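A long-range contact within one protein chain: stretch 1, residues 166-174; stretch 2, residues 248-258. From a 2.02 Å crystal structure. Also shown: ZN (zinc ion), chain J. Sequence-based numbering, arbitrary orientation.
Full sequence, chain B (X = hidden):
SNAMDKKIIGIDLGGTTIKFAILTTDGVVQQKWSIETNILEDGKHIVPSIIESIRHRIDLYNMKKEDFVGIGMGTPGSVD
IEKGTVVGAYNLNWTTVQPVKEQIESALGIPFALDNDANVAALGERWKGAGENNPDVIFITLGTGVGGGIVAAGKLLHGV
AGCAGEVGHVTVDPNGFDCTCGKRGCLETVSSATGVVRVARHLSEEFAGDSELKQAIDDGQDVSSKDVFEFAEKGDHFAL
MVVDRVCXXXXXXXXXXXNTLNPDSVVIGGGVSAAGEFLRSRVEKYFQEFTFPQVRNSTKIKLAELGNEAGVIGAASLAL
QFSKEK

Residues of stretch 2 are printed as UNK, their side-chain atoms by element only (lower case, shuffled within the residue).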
ATOM      1  N   GLU B 166       1.118  -7.466   5.143  1.00 36.45           N
ATOM      2  CA  GLU B 166       0.295  -8.452   5.806  1.00 36.04           C
ATOM      3  C   GLU B 166      -1.113  -8.591   5.199  1.00 36.82           C
ATOM      4  O   GLU B 166      -2.121  -8.418   5.879  1.00 37.30           O
ATOM      5  CB  GLU B 166       0.260  -8.188   7.314  1.00 36.80           C
ATOM      6  CG  GLU B 166       1.587  -8.566   8.026  1.00 38.42           C
ATOM      7  CD  GLU B 166       1.918 -10.081   7.883  1.00 44.59           C
ATOM      8  OE1 GLU B 166       3.096 -10.420   7.678  1.00 44.39           O
ATOM      9  OE2 GLU B 166       0.992 -10.927   7.929  1.00 45.07           O
ATOM     10  N   VAL B 167      -1.199  -8.879   3.923  1.00 37.98           N
ATOM     11  CA  VAL B 167      -2.558  -8.844   3.276  1.00 39.92           C
ATOM     12  C   VAL B 167      -3.526  -9.957   3.699  1.00 39.58           C
ATOM     13  O   VAL B 167      -4.707  -9.936   3.350  1.00 40.61           O
ATOM     14  CB  VAL B 167      -2.426  -8.802   1.757  1.00 40.61           C
ATOM     15  CG1 VAL B 167      -1.534  -7.578   1.352  1.00 41.17           C
ATOM     16  CG2 VAL B 167      -1.810 -10.097   1.253  1.00 42.34           C
ATOM     17  N   GLY B 168      -3.017 -10.952   4.408  1.00 39.64           N
ATOM     18  CA  GLY B 168      -3.824 -12.050   4.901  1.00 40.38           C
ATOM     19  C   GLY B 168      -4.766 -11.536   5.954  1.00 40.38           C
ATOM     20  O   GLY B 168      -5.818 -12.113   6.211  1.00 40.63           O
ATOM     21  N   HIS B 169      -4.401 -10.408   6.537  1.00 39.76           N
ATOM     22  CA  HIS B 169      -5.213  -9.813   7.548  1.00 38.79           C
ATOM     23  C   HIS B 169      -5.944  -8.521   7.138  1.00 38.55           C
ATOM     24  O   HIS B 169      -6.425  -7.809   7.969  1.00 39.37           O
ATOM     25  CB  HIS B 169      -4.354  -9.696   8.809  1.00 40.67           C
ATOM     26  CG  HIS B 169      -3.806 -11.012   9.217  1.00 41.08           C
ATOM     27  ND1 HIS B 169      -4.596 -11.991   9.787  1.00 42.22           N
ATOM     28  CD2 HIS B 169      -2.590 -11.574   9.016  1.00 40.81           C
ATOM     29  CE1 HIS B 169      -3.867 -13.077   9.982  1.00 42.63           C
ATOM     30  NE2 HIS B 169      -2.651 -12.850   9.526  1.00 42.25           N
ATOM     31  N   VAL B 170      -6.055  -8.257   5.835  1.00 39.56           N
ATOM     32  CA  VAL B 170      -7.025  -7.291   5.291  1.00 37.76           C
ATOM     33  C   VAL B 170      -8.448  -7.822   5.567  1.00 38.72           C
ATOM     34  O   VAL B 170      -8.716  -9.008   5.373  1.00 38.81           O
ATOM     35  CB  VAL B 170      -6.747  -7.105   3.769  1.00 39.26           C
ATOM     36  CG1 VAL B 170      -7.933  -6.574   3.027  1.00 35.80           C
ATOM     37  CG2 VAL B 170      -5.543  -6.195   3.588  1.00 37.20           C
ATOM     38  N   THR B 171      -9.317  -6.974   6.116  1.00 36.88           N
ATOM     39  CA  THR B 171     -10.714  -7.343   6.370  1.00 37.92           C
ATOM     40  C   THR B 171     -11.464  -7.340   5.032  1.00 37.49           C
ATOM     41  O   THR B 171     -11.601  -6.320   4.400  1.00 37.33           O
ATOM     42  CB  THR B 171     -11.414  -6.363   7.368  1.00 38.39           C
ATOM     43  OG1 THR B 171     -10.733  -6.386   8.627  1.00 37.78           O
ATOM     44  CG2 THR B 171     -12.948  -6.716   7.546  1.00 33.94           C
ATOM     45  N   VAL B 172     -11.877  -8.508   4.579  1.00 38.40           N
ATOM     46  CA  VAL B 172     -12.714  -8.595   3.400  1.00 37.71           C
ATOM     47  C   VAL B 172     -14.198  -8.685   3.780  1.00 39.65           C
ATOM     48  O   VAL B 172     -15.068  -8.540   2.944  1.00 39.35           O
ATOM     49  CB  VAL B 172     -12.283  -9.806   2.504  1.00 37.94           C
ATOM     50  CG1 VAL B 172     -10.902  -9.584   1.902  1.00 35.12           C
ATOM     51  CG2 VAL B 172     -12.307 -11.110   3.282  1.00 37.35           C
ATOM     52  N   ASP B 173     -14.497  -9.016   5.035  1.00 40.01           N
ATOM     53  CA  ASP B 173     -15.888  -9.129   5.443  1.00 42.02           C
ATOM     54  C   ASP B 173     -15.927  -8.733   6.869  1.00 41.35           C
ATOM     55  O   ASP B 173     -15.546  -9.520   7.713  1.00 42.50           O
ATOM     56  CB  ASP B 173     -16.415 -10.559   5.287  1.00 42.29           C
ATOM     57  CG  ASP B 173     -17.887 -10.734   5.715  1.00 46.95           C
ATOM     58  OD1 ASP B 173     -18.550  -9.804   6.297  1.00 46.75           O
ATOM     59  OD2 ASP B 173     -18.384 -11.869   5.466  1.00 47.79           O
ATOM     60  N   PRO B 174     -16.408  -7.509   7.145  1.00 41.26           N
ATOM     61  CA  PRO B 174     -16.507  -6.994   8.494  1.00 40.77           C
ATOM     62  C   PRO B 174     -17.331  -7.887   9.406  1.00 41.29           C
ATOM     63  O   PRO B 174     -17.209  -7.775  10.627  1.00 39.98           O
ATOM     64  CB  PRO B 174     -17.236  -5.650   8.302  1.00 40.73           C
ATOM     65  CG  PRO B 174     -16.886  -5.232   6.943  1.00 40.53           C
ATOM     66  CD  PRO B 174     -16.894  -6.525   6.154  1.00 41.25           C
ATOM     67  N   UNK B 248     -13.896 -14.138  -5.233  1.00 40.10           N
ATOM     68  CA  UNK B 248     -14.569 -12.860  -4.850  1.00 41.16           C
ATOM     69  C   UNK B 248     -13.707 -12.122  -3.806  1.00 40.84           C
ATOM     70  O   UNK B 248     -13.296 -10.970  -3.992  1.00 40.86           O
ATOM     71  c   UNK B 248     -16.710 -11.909  -3.783  1.00 40.76           C
ATOM     72  c   UNK B 248     -16.589 -11.596  -2.418  1.00 41.53           C
ATOM     73  c   UNK B 248     -17.441 -11.058  -4.609  1.00 40.73           C
ATOM     74  c   UNK B 248     -18.050  -9.930  -4.089  1.00 42.34           C
ATOM     75  c   UNK B 248     -16.016 -13.125  -4.354  1.00 39.99           C
ATOM     76  c   UNK B 248     -17.174 -10.480  -1.897  1.00 40.78           C
ATOM     77  c   UNK B 248     -17.924  -9.635  -2.746  1.00 44.04           C
ATOM     78  N   UNK B 249     -13.392 -12.817  -2.728  1.00 40.87           N
ATOM     79  CA  UNK B 249     -12.680 -12.190  -1.615  1.00 40.25           C
ATOM     80  C   UNK B 249     -11.240 -11.887  -2.007  1.00 40.04           C
ATOM     81  O   UNK B 249     -10.728 -10.850  -1.647  1.00 39.58           O
ATOM     82  c   UNK B 249     -14.571 -14.499   0.565  1.00 41.63           C
ATOM     83  c   UNK B 249     -15.926 -12.232   1.455  1.00 42.45           C
ATOM     84  c   UNK B 249     -16.457 -13.491   1.696  1.00 43.73           C
ATOM     85  c   UNK B 249     -12.671 -13.112  -0.388  1.00 40.26           C
ATOM     86  c   UNK B 249     -14.697 -12.120   0.779  1.00 40.47           C
ATOM     87  o   UNK B 249     -17.658 -13.605   2.356  1.00 45.88           O
ATOM     88  c   UNK B 249     -15.802 -14.629   1.257  1.00 43.93           C
ATOM     89  c   UNK B 249     -14.011 -13.243   0.327  1.00 41.70           C
ATOM     90  N   UNK B 250     -10.585 -12.811  -2.713  1.00 39.06           N
ATOM     91  CA  UNK B 250      -9.252 -12.512  -3.228  1.00 39.71           C
ATOM     92  C   UNK B 250      -9.323 -11.381  -4.209  1.00 38.68           C
ATOM     93  O   UNK B 250      -8.423 -10.577  -4.225  1.00 38.46           O
ATOM     94  c   UNK B 250      -8.130 -14.845  -2.942  1.00 39.81           C
ATOM     95  c   UNK B 250      -6.693 -14.595  -2.464  1.00 43.72           C
ATOM     96  c   UNK B 250      -8.230 -16.151  -3.711  1.00 37.77           C
ATOM     97  c   UNK B 250      -8.565 -13.716  -3.883  1.00 39.17           C
ATOM     98  N   UNK B 251     -10.376 -11.332  -5.042  1.00 38.27           N
ATOM     99  CA  UNK B 251     -10.543 -10.196  -5.949  1.00 37.81           C
ATOM    100  C   UNK B 251     -10.763  -8.837  -5.254  1.00 37.35           C
ATOM    101  O   UNK B 251     -10.256  -7.815  -5.712  1.00 38.39           O
ATOM    102  N   UNK B 252     -11.530  -8.811  -4.172  1.00 36.52           N
ATOM    103  CA  UNK B 252     -11.745  -7.584  -3.425  1.00 36.91           C
ATOM    104  C   UNK B 252     -10.451  -7.104  -2.805  1.00 37.31           C
ATOM    105  O   UNK B 252     -10.132  -5.935  -2.871  1.00 36.78           O
ATOM    106  c   UNK B 252     -12.771  -7.789  -2.316  1.00 38.07           C
ATOM    107  c   UNK B 252     -13.737  -5.438  -2.097  1.00 40.96           C
ATOM    108  c   UNK B 252     -13.163  -6.639  -1.385  1.00 34.77           C
ATOM    109  c   UNK B 252     -14.217  -7.261  -0.429  1.00 43.40           C
ATOM    110  N   UNK B 253      -9.731  -8.023  -2.188  1.00 37.86           N
ATOM    111  CA  UNK B 253      -8.552  -7.659  -1.439  1.00 39.43           C
ATOM    112  C   UNK B 253      -7.464  -7.269  -2.417  1.00 39.00           C
ATOM    113  O   UNK B 253      -6.867  -6.258  -2.228  1.00 40.40           O
ATOM    114  c   UNK B 253      -8.123  -8.820  -0.530  1.00 40.14           C
ATOM    115  N   UNK B 254      -7.246  -8.040  -3.490  1.00 39.25           N
ATOM    116  CA  UNK B 254      -6.194  -7.700  -4.460  1.00 38.62           C
ATOM    117  C   UNK B 254      -6.618  -6.454  -5.228  1.00 37.83           C
ATOM    118  O   UNK B 254      -5.808  -5.659  -5.597  1.00 36.64           O
ATOM    119  c   UNK B 254      -5.219 -10.005  -4.694  1.00 37.68           C
ATOM    120  c   UNK B 254      -5.860  -8.826  -5.444  1.00 38.64           C
ATOM    121  o   UNK B 254      -7.063  -9.278  -6.080  1.00 37.82           O
ATOM    122  N   UNK B 255      -7.904  -6.303  -5.443  1.00 38.02           N
ATOM    123  CA  UNK B 255      -8.407  -5.135  -6.151  1.00 38.50           C
ATOM    124  C   UNK B 255      -8.080  -3.851  -5.393  1.00 38.77           C
ATOM    125  O   UNK B 255      -7.671  -2.841  -5.999  1.00 38.25           O
ATOM    126  N   UNK B 256      -8.292  -3.880  -4.080  1.00 37.59           N
ATOM    127  CA  UNK B 256      -8.130  -2.673  -3.296  1.00 38.68           C
ATOM    128  C   UNK B 256      -6.661  -2.381  -3.152  1.00 38.74           C
ATOM    129  O   UNK B 256      -6.274  -1.215  -3.014  1.00 40.67           O
ATOM    130  c   UNK B 256      -8.854  -2.784  -1.931  1.00 38.22           C
ATOM    131  o   UNK B 256     -11.147  -2.719  -1.142  1.00 40.54           O
ATOM    132  n   UNK B 256     -10.671  -1.605  -3.021  1.00 35.53           N
ATOM    133  c   UNK B 256     -10.329  -2.356  -2.002  1.00 39.82           C
ATOM    134  N   UNK B 257      -5.830  -3.437  -3.163  1.00 38.11           N
ATOM    135  CA  UNK B 257      -4.387  -3.251  -3.331  1.00 37.75           C
ATOM    136  C   UNK B 257      -4.040  -2.605  -4.686  1.00 37.74           C
ATOM    137  O   UNK B 257      -3.144  -1.741  -4.780  1.00 37.78           O
ATOM    138  c   UNK B 257      -3.667  -4.596  -3.201  1.00 38.92           C
ATOM    139  c   UNK B 257      -3.610  -5.217  -1.789  1.00 39.09           C
ATOM    140  c   UNK B 257      -2.708  -4.444  -0.940  1.00 39.10           C
ATOM    141  c   UNK B 257      -3.049  -6.620  -1.905  1.00 43.72           C
ATOM    142  N   UNK B 258      -4.721  -3.019  -5.754  1.00 35.48           N
ATOM    143  CA  UNK B 258      -4.489  -2.363  -7.010  1.00 36.32           C
ATOM    144  C   UNK B 258      -4.916  -0.899  -6.996  1.00 37.21           C
ATOM    145  O   UNK B 258      -4.165  -0.000  -7.473  1.00 37.93           O
TER
HETATM  146 ZN    ZN J1003      -6.526 -11.744  10.841  1.00 22.18          ZN
HETATM  147  O   HOH W   1     -16.788 -14.402   5.379  1.00 36.13           O

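Position 248 carries seven side-chain carbons, one followed by a six-membered ring without a heteroatom. Its CA-to-CB bond points sideways, and the ring makes no contact with stretch 1. It is Phe 248.

Position 249 repeats that plan, one carbon and a six-carbon ring, but the ring bears an oxygen, which identifies Tyr 249. Although its CA-to-CB bond also points sideways, the ring reaches Val 172, with CD1 3.6 Å from Val 172 CG2; the approach is oblique. Its OH lies 3.6 Å from Asp 173 OD2, and no direct hydrogen bond is made. Water 1 bridges the two instead, donating to Asp 173 OD2 at 3.0 Å and hydrogen-bonded to Tyr 249 OH at 3.2 Å.

Position 250 has four carbons forked at the second and points away from stretch 1: Leu 250. Position 251 has no side-chain atom and is Gly 251.

Position 252 again has four carbons forked at the second, now directed toward stretch 1. This is Leu 252, with chi1 t and chi2 p; its CD2 lies 3.7 Å from Val 172 O and 4.3 Å from Val 172 CB.

Position 253 holds a single carbon, hence Ala 253. Its CB packs 3.8 Å from Val 172 CG1 and 4.2 Å from Val 170 CG1, so one methyl touches two valines.

At 254, one carbon carries an oxygen and a second carbon, the pattern of Thr 254. It points away from stretch 1, and its OG1 donates to Leu 250 O at 2.6 Å, satisfying the hydroxyl within the helix.

Position 255 lacks side-chain atoms: Gly 255. An ideal CB here would lie 2.7 Å from Gly 251 O, a clash within the helix itself. Position 256 has two carbons, the second bearing one oxygen and one nitrogen, giving Asn 256; its CB remains 6.3 Å from Val 170 CG1, beyond contact.

Position 257 shows four carbons forked at the second, directed toward stretch 1. It is Leu 257, whose CD1 meets Val 167 CG1 at 3.7 Å. Position 258, without side-chain atoms, is Gly 258.

The contact therefore rests on one side of a helix packing against a mostly irregular segment. Positions 249, 253 and 257, spaced four residues apart, supply much of the surface, with Leu 252 beside them. Val 172 is the hub, touching Tyr 249, Leu 252 and Ala 253 and losing 90 Å² of the 350 Å² buried in total. No hydrogen bond crosses directly; apolar packing dominates, supplemented by the water bridge at the tyrosine end.

Stretch 2, residues 248-258: FYLGLATGNLG
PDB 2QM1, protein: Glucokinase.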